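Local coordinates for protein diaminopimelate decarboxylase (PDB 2QGH) that catalyses the pyridoxal-phosphate-dependent decarboxylation of meso-diaminopimelate to L-lysine, the last step of lysine biosynthesis, at residues Asp310-Tyr322 against Tyr378-Leu392. Numbering follows the deposited sequence.
Sequences DAGMNDFLRPSLY and YGSSMASQYNSRPKL. With LYS (lysine), chain C; PLP (pyridoxal-5'-phosphate), chain B.
Asp315 OD2 accepts from two donors. Arg389 NH1 reaches it at 2.7 Å in a salt bridge, from the syn side but tilted out of the carboxylate plane, and the backbone N of Gly312 meets it on the anti side. The Gly312 bond closes the turn of its own segment, and Arg389 ties that turn to residues 378-392. The carboxylate plane stands 69° from the guanidinium. Beside it, all three carbons at the end of Leu392 pack against the carboxylate, with CG 3.3 Å from Asp315 OD1. A water accepts from Asn314 ND2 and donates to Asp315 OD1 and to Pro390 O.

Asn314 and Ser384 are joined twice. Ser384 N donates to Asn314 O at 2.8 Å, and Asn314 ND2 donates to Ser384 O at 3.0 Å. The second bond is nearly straight (169°) and lies almost in the plane of the Asn314 amide, which fixes the rotation of the side chain. The side chain gets there with chi1 at 71°, CG lying between the backbone N and carbonyl carbon. Ser384 OG receives Tyr386 N in an ST turn.

The contact runs from the interior of the beta-sheet domain to the active site, where that domain meets the pyridoxal-binding barrel, an arrangement of fold-type III decarboxylases. The Met382 chain bends at chi3, and its CE lies 3.6 Å from Leu321 CD1, while SD sits at the edge of the Tyr322 ring. Arg318 NE donates to the lysine carboxylate O at 2.8 Å, and NH2 gives OXT a weak hydrogen bond. Tyr322 OH accepts from the lysine N and also bonds Glu350 of the second subunit. The Tyr378 ring lies with one face under lysine CB. Its OH donates to O1P of the cofactor phosphate at 2.7 Å.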
# COMPACT_ATOMS: atom_id res chain seq x y z
N ASP A 310 5.33 8.98 14.67
CA ASP A 310 5.86 9.38 13.37
C ASP A 310 5.88 8.35 12.24
O ASP A 310 6.33 8.66 11.14
CB ASP A 310 7.25 10.04 13.50
CG ASP A 310 8.31 9.12 14.13
OD1 ASP A 310 8.08 7.90 14.25
OD2 ASP A 310 9.39 9.63 14.50
N ALA A 311 5.41 7.13 12.49
CA ALA A 311 5.33 6.09 11.46
C ALA A 311 3.87 6.08 11.01
O ALA A 311 2.99 6.45 11.79
CB ALA A 311 5.72 4.72 12.03
N GLY A 312 3.60 5.67 9.78
CA GLY A 312 2.23 5.67 9.32
C GLY A 312 1.86 4.46 8.48
O GLY A 312 2.68 3.58 8.24
N MET A 313 0.61 4.44 8.03
CA MET A 313 0.12 3.34 7.22
C MET A 313 0.96 3.10 5.97
O MET A 313 1.05 1.98 5.48
CB MET A 313 -1.33 3.59 6.84
CG MET A 313 -1.53 4.81 5.94
SD MET A 313 -3.26 4.97 5.52
CE MET A 313 -3.49 3.55 4.39
N ASN A 314 1.59 4.16 5.44
CA ASN A 314 2.42 3.97 4.26
C ASN A 314 3.60 3.06 4.61
O ASN A 314 4.08 2.31 3.77
CB ASN A 314 2.95 5.31 3.72
CG ASN A 314 4.00 5.92 4.62
OD1 ASN A 314 3.71 6.38 5.72
ND2 ASN A 314 5.25 5.93 4.15
N ASP A 315 4.05 3.13 5.86
CA ASP A 315 5.18 2.30 6.32
C ASP A 315 4.72 0.91 6.73
O ASP A 315 5.44 -0.07 6.55
CB ASP A 315 5.87 2.93 7.53
CG ASP A 315 6.27 4.37 7.32
OD1 ASP A 315 7.04 4.65 6.38
OD2 ASP A 315 5.81 5.21 8.12
N PHE A 316 3.53 0.83 7.30
CA PHE A 316 3.01 -0.44 7.77
C PHE A 316 1.54 -0.51 7.41
O PHE A 316 0.70 0.11 8.06
CB PHE A 316 3.21 -0.54 9.29
CG PHE A 316 2.80 -1.85 9.87
CD1 PHE A 316 3.32 -3.05 9.38
CD2 PHE A 316 1.88 -1.90 10.92
CE1 PHE A 316 2.93 -4.28 9.92
CE2 PHE A 316 1.49 -3.13 11.47
CZ PHE A 316 2.01 -4.32 10.97
N LEU A 317 1.25 -1.30 6.39
CA LEU A 317 -0.09 -1.45 5.84
C LEU A 317 -1.03 -2.49 6.46
O LEU A 317 -2.25 -2.41 6.27
CB LEU A 317 0.05 -1.74 4.34
CG LEU A 317 -1.15 -1.58 3.41
CD1 LEU A 317 -1.64 -0.13 3.45
CD2 LEU A 317 -0.75 -1.98 1.99
N ARG A 318 -0.48 -3.45 7.20
CA ARG A 318 -1.30 -4.53 7.76
C ARG A 318 -2.59 -4.15 8.51
O ARG A 318 -3.66 -4.70 8.23
CB ARG A 318 -0.44 -5.47 8.61
CG ARG A 318 0.70 -6.14 7.85
CD ARG A 318 0.98 -7.56 8.35
NE ARG A 318 -0.07 -8.49 7.93
CZ ARG A 318 -0.81 -9.22 8.76
NH1 ARG A 318 -0.63 -9.15 10.07
NH2 ARG A 318 -1.75 -10.02 8.27
N PRO A 319 -2.51 -3.23 9.48
CA PRO A 319 -3.72 -2.85 10.23
C PRO A 319 -4.89 -2.42 9.36
O PRO A 319 -6.01 -2.91 9.53
CB PRO A 319 -3.23 -1.72 11.13
CG PRO A 319 -1.80 -2.07 11.36
CD PRO A 319 -1.34 -2.47 9.97
N SER A 320 -4.65 -1.52 8.42
CA SER A 320 -5.72 -1.03 7.55
C SER A 320 -6.18 -2.06 6.51
O SER A 320 -7.38 -2.23 6.27
CB SER A 320 -5.29 0.27 6.87
OG SER A 320 -3.98 0.16 6.31
N LEU A 321 -5.23 -2.75 5.89
CA LEU A 321 -5.55 -3.74 4.86
C LEU A 321 -6.22 -4.99 5.39
O LEU A 321 -7.13 -5.53 4.75
CB LEU A 321 -4.28 -4.17 4.11
CG LEU A 321 -4.22 -4.03 2.59
CD1 LEU A 321 -3.16 -4.99 2.09
CD2 LEU A 321 -5.55 -4.34 1.92
N TYR A 322 -5.79 -5.48 6.55
CA TYR A 322 -6.37 -6.71 7.08
C TYR A 322 -6.98 -6.58 8.47
O TYR A 322 -7.39 -7.58 9.05
CB TYR A 322 -5.30 -7.80 7.13
CG TYR A 322 -4.46 -7.86 5.87
CD1 TYR A 322 -4.96 -8.42 4.70
CD2 TYR A 322 -3.17 -7.34 5.85
CE1 TYR A 322 -4.20 -8.46 3.54
CE2 TYR A 322 -2.40 -7.36 4.69
CZ TYR A 322 -2.92 -7.93 3.54
OH TYR A 322 -2.16 -7.95 2.40
N TYR A 378 5.62 -8.85 5.66
CA TYR A 378 4.61 -8.02 5.01
C TYR A 378 4.54 -6.66 5.67
O TYR A 378 3.48 -6.04 5.73
CB TYR A 378 3.26 -8.73 5.04
CG TYR A 378 3.34 -10.12 4.46
CD1 TYR A 378 3.61 -10.32 3.11
CD2 TYR A 378 3.22 -11.25 5.28
CE1 TYR A 378 3.77 -11.61 2.58
CE2 TYR A 378 3.37 -12.54 4.76
CZ TYR A 378 3.64 -12.71 3.41
OH TYR A 378 3.81 -13.98 2.90
N GLY A 379 5.69 -6.22 6.17
CA GLY A 379 5.77 -4.92 6.80
C GLY A 379 6.31 -3.97 5.75
O GLY A 379 5.55 -3.41 4.96
N SER A 380 7.62 -3.80 5.69
CA SER A 380 8.21 -2.90 4.72
C SER A 380 8.05 -3.36 3.26
O SER A 380 8.24 -2.57 2.34
CB SER A 380 9.69 -2.69 5.02
OG SER A 380 10.46 -3.72 4.45
N SER A 381 7.70 -4.62 3.03
CA SER A 381 7.55 -5.10 1.66
C SER A 381 6.27 -4.59 0.99
O SER A 381 6.14 -4.65 -0.23
CB SER A 381 7.59 -6.63 1.61
OG SER A 381 6.44 -7.19 2.22
N MET A 382 5.32 -4.09 1.78
CA MET A 382 4.08 -3.54 1.23
C MET A 382 4.04 -2.03 1.45
O MET A 382 3.03 -1.38 1.14
CB MET A 382 2.85 -4.15 1.93
CG MET A 382 2.72 -5.66 1.82
SD MET A 382 1.12 -6.20 2.50
CE MET A 382 0.10 -6.10 1.02
N ALA A 383 5.13 -1.49 1.99
CA ALA A 383 5.24 -0.07 2.28
C ALA A 383 5.26 0.79 1.01
O ALA A 383 5.77 0.36 -0.03
CB ALA A 383 6.50 0.20 3.11
N SER A 384 4.71 2.00 1.11
CA SER A 384 4.65 2.93 -0.01
C SER A 384 5.20 4.29 0.41
O SER A 384 5.65 4.46 1.54
CB SER A 384 3.22 3.12 -0.47
OG SER A 384 2.50 3.85 0.51
N GLN A 385 5.13 5.26 -0.51
CA GLN A 385 5.59 6.62 -0.25
C GLN A 385 4.41 7.58 -0.15
O GLN A 385 4.55 8.80 -0.28
CB GLN A 385 6.52 7.07 -1.37
CG GLN A 385 7.65 6.10 -1.64
CD GLN A 385 8.50 6.54 -2.81
OE1 GLN A 385 8.00 6.74 -3.91
NE2 GLN A 385 9.80 6.68 -2.58
N TYR A 386 3.23 7.02 0.08
CA TYR A 386 2.01 7.80 0.22
C TYR A 386 2.22 9.03 1.13
O TYR A 386 2.88 8.94 2.16
CB TYR A 386 0.90 6.89 0.75
CG TYR A 386 -0.47 7.52 0.83
CD1 TYR A 386 -0.96 8.31 -0.21
CD2 TYR A 386 -1.29 7.31 1.95
CE1 TYR A 386 -2.23 8.88 -0.14
CE2 TYR A 386 -2.56 7.86 2.02
CZ TYR A 386 -3.03 8.65 0.97
OH TYR A 386 -4.28 9.22 1.04
N ASN A 387 1.63 10.16 0.73
CA ASN A 387 1.76 11.42 1.47
C ASN A 387 3.19 11.93 1.26
O ASN A 387 3.67 12.80 1.99
CB ASN A 387 1.49 11.23 2.97
CG ASN A 387 -0.01 11.13 3.31
OD1 ASN A 387 -0.83 10.70 2.48
ND2 ASN A 387 -0.36 11.51 4.54
N SER A 388 3.87 11.40 0.25
CA SER A 388 5.25 11.79 -0.03
C SER A 388 6.13 11.62 1.21
O SER A 388 6.76 12.57 1.67
CB SER A 388 5.32 13.24 -0.51
OG SER A 388 4.86 13.36 -1.83
N ARG A 389 6.16 10.40 1.74
CA ARG A 389 6.97 10.06 2.91
C ARG A 389 7.99 9.04 2.40
O ARG A 389 7.62 7.98 1.89
CB ARG A 389 6.10 9.45 4.02
CG ARG A 389 4.98 10.37 4.56
CD ARG A 389 4.11 9.70 5.65
NE ARG A 389 4.76 9.71 6.96
CZ ARG A 389 5.43 8.69 7.48
NH1 ARG A 389 5.52 7.56 6.80
NH2 ARG A 389 6.01 8.79 8.66
N PRO A 390 9.29 9.35 2.51
CA PRO A 390 10.32 8.41 2.03
C PRO A 390 10.30 7.06 2.76
O PRO A 390 9.93 6.99 3.94
CB PRO A 390 11.62 9.17 2.27
CG PRO A 390 11.19 10.62 2.21
CD PRO A 390 9.90 10.60 2.99
N LYS A 391 10.69 5.99 2.07
CA LYS A 391 10.75 4.67 2.68
C LYS A 391 11.74 4.69 3.82
O LYS A 391 12.79 5.31 3.73
CB LYS A 391 11.17 3.61 1.66
CG LYS A 391 10.14 3.37 0.58
CD LYS A 391 10.24 1.98 -0.01
CE LYS A 391 8.96 1.64 -0.75
NZ LYS A 391 8.91 0.20 -1.20
N LEU A 392 11.41 4.00 4.90
CA LEU A 392 12.24 3.96 6.09
C LEU A 392 13.61 3.29 6.02
O LEU A 392 13.93 2.52 5.10
CB LEU A 392 11.44 3.32 7.23
CG LEU A 392 10.02 3.84 7.40
CD1 LEU A 392 9.32 3.12 8.56
CD2 LEU A 392 10.07 5.34 7.64
N LYS C . 0.27 -9.68 2.66
CA LYS C . -0.49 -10.60 3.57
C LYS C . -0.34 -10.16 5.02
O LYS C . 0.15 -9.03 5.23
CB LYS C . 0.01 -12.05 3.39
CG LYS C . -0.28 -12.61 2.01
CD LYS C . 0.52 -13.87 1.71
CE LYS C . 0.16 -14.39 0.32
NZ LYS C . 1.01 -15.54 -0.15
OXT LYS C . -0.71 -10.93 5.94
N1 PLP B . 3.87 -19.77 -0.90
C2 PLP B . 2.88 -19.20 -1.73
C2A PLP B . 2.60 -19.75 -3.07
C3 PLP B . 2.16 -18.04 -1.23
O3 PLP B . 1.19 -17.43 -2.00
C4 PLP B . 2.44 -17.52 0.03
C4A PLP B . 1.46 -16.51 0.53
C5 PLP B . 3.44 -18.08 0.84
C6 PLP B . 4.15 -19.25 0.37
C5A PLP B . 4.00 -17.50 2.07
O4P PLP B . 3.14 -17.79 3.15
P PLP B . 3.42 -17.32 4.50
O1P PLP B . 4.12 -15.93 4.70
O2P PLP B . 4.34 -18.47 5.10
O3P PLP B . 2.02 -17.23 5.22
O HOH W 1 7.59 6.90 5.42
O HOH W 2 2.95 -2.98 5.51